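Endoglucanase (Fervidobacterium pennivorans DSM 9078, PDB 6KDD) probably hydrolyses beta-glucosidic bonds in glucans, as a glycoside hydrolase of family 5 (cellulase A). Local coordinates at residues A[226-229]-A[234-237]. Residues are numbered along the deposited sequence; the frame is centred on the assembly and turned at random.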
loop_
_atom_site.group_PDB
_atom_site.type_symbol
_atom_site.label_atom_id
_atom_site.label_comp_id
_atom_site.label_asym_id
_atom_site.label_seq_id
_atom_site.Cartn_x
_atom_site.Cartn_y
_atom_site.Cartn_z
ATOM N N VAL A 226 -7.046 19.150 15.221
ATOM C CA VAL A 226 -6.621 18.134 16.170
ATOM C C VAL A 226 -5.092 18.083 16.146
ATOM O O VAL A 226 -4.483 18.107 15.071
ATOM C CB VAL A 226 -7.266 16.761 15.878
ATOM C CG1 VAL A 226 -6.865 15.698 16.892
ATOM C CG2 VAL A 226 -8.786 16.839 15.775
ATOM N N LYS A 227 -4.492 17.976 17.344
ATOM C CA LYS A 227 -3.046 18.013 17.496
ATOM C C LYS A 227 -2.515 16.631 17.828
ATOM O O LYS A 227 -3.208 15.791 18.405
ATOM C CB LYS A 227 -2.575 19.014 18.558
ATOM C CG LYS A 227 -2.866 20.472 18.247
ATOM C CD LYS A 227 -1.850 21.084 17.347
ATOM C CE LYS A 227 -2.118 22.551 17.095
ATOM N NZ LYS A 227 -3.388 22.752 16.355
ATOM N N TRP A 228 -1.252 16.421 17.449
ATOM C CA TRP A 228 -0.539 15.241 17.897
ATOM C C TRP A 228 0.826 15.738 18.351
ATOM O O TRP A 228 1.612 16.209 17.528
ATOM C CB TRP A 228 -0.398 14.171 16.788
ATOM C CG TRP A 228 -0.006 12.831 17.330
ATOM C CD1 TRP A 228 -0.864 11.839 17.713
ATOM C CD2 TRP A 228 1.331 12.309 17.517
ATOM N NE1 TRP A 228 -0.161 10.764 18.186
ATOM C CE2 TRP A 228 1.186 11.012 18.040
ATOM C CE3 TRP A 228 2.624 12.818 17.320
ATOM C CZ2 TRP A 228 2.277 10.215 18.363
ATOM C CZ3 TRP A 228 3.708 12.031 17.635
ATOM C CH2 TRP A 228 3.529 10.759 18.170
ATOM N N ASN A 229 1.080 15.608 19.656
ATOM C CA ASN A 229 2.124 16.349 20.353
ATOM C C ASN A 229 3.418 15.549 20.486
ATOM O O ASN A 229 4.449 16.142 20.787
ATOM C CB ASN A 229 1.701 16.730 21.781
ATOM C CG ASN A 229 0.553 17.718 21.790
ATOM O OD1 ASN A 229 0.400 18.495 20.863
ATOM N ND2 ASN A 229 -0.260 17.696 22.829
ATOM N N GLU A 234 1.319 9.046 23.942
ATOM C CA GLU A 234 0.944 8.999 22.526
ATOM C C GLU A 234 1.881 8.070 21.751
ATOM O O GLU A 234 1.424 7.187 21.011
ATOM C CB GLU A 234 1.072 10.375 21.892
ATOM C CG GLU A 234 -0.030 11.323 22.303
ATOM C CD GLU A 234 0.154 12.707 21.724
ATOM O OE1 GLU A 234 1.248 13.288 21.891
ATOM O OE2 GLU A 234 -0.783 13.201 21.089
ATOM N N ILE A 235 3.187 8.255 21.984
ATOM C CA ILE A 235 4.220 7.388 21.433
ATOM C C ILE A 235 3.976 5.976 21.926
ATOM O O ILE A 235 4.044 5.048 21.120
ATOM C CB ILE A 235 5.647 7.900 21.732
ATOM C CG1 ILE A 235 5.869 9.350 21.292
ATOM C CG2 ILE A 235 6.724 6.958 21.214
ATOM C CD1 ILE A 235 6.255 9.512 19.864
ATOM N N ASN A 236 3.655 5.813 23.231
ATOM C CA ASN A 236 3.391 4.491 23.786
ATOM C C ASN A 236 2.230 3.784 23.087
ATOM O O ASN A 236 2.281 2.560 22.909
ATOM C CB ASN A 236 3.215 4.474 25.315
ATOM C CG ASN A 236 4.547 4.451 26.040
ATOM O OD1 ASN A 236 5.485 3.798 25.586
ATOM N ND2 ASN A 236 4.652 5.169 27.148
ATOM N N GLN A 237 1.211 4.549 22.693
ATOM C CA GLN A 237 0.062 4.035 21.951
ATOM C C GLN A 237 0.513 3.384 20.637
ATOM O O GLN A 237 0.116 2.262 20.344
ATOM C CB GLN A 237 -0.858 5.182 21.527
ATOM C CG GLN A 237 -1.551 5.895 22.674
ATOM C CD GLN A 237 -2.755 5.097 23.100
ATOM O OE1 GLN A 237 -3.728 4.957 22.364
ATOM N NE2 GLN A 237 -2.669 4.525 24.286
HETATM O O HOH W 1 -0.698 8.045 19.253
#
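Glu-234 lays its carboxylate over one face of the Trp-228 indole, the two planes 21° apart and stacked, with CD 4.0 Å above the ring plane and offset toward the rim. OE2 lies nearest the pyrrole part, 3.6 Å from Trp-228 CD1, while Glu-234 CB passes 3.7 Å from CZ2 of the benzene part. The glutamate chain, extended beyond CG (chi2 177°), runs along the indole in the opposite sense and brings both oxygens to the backbone N of Asn-229. Both bonds from Asn-229 N are weak: to Glu-234 OE1 at 3.2 Å it is bent (129°), to Glu-234 OE2 at 3.4 Å nearly straight. OE1 also accepts from the backbone N of Glu-231, just ahead of helix 232-252. This helix precedes the seventh strand of the TIM barrel, and Trp-228 packs between its start and helix 269-285, with Trp-275 edge-to-face. A water in the indole plane accepts from Trp-228 NE1 (3.0 Å) and donates to Glu-234 O (2.9 Å). At the edge of the benzene part, near the ring plane, Ile-235 CD1 meets Trp-228 CH2 at 3.4 Å. A leucine in place of Trp-228 would probably leave this water without its indole donor and the Glu-234 carboxylate without its flat support.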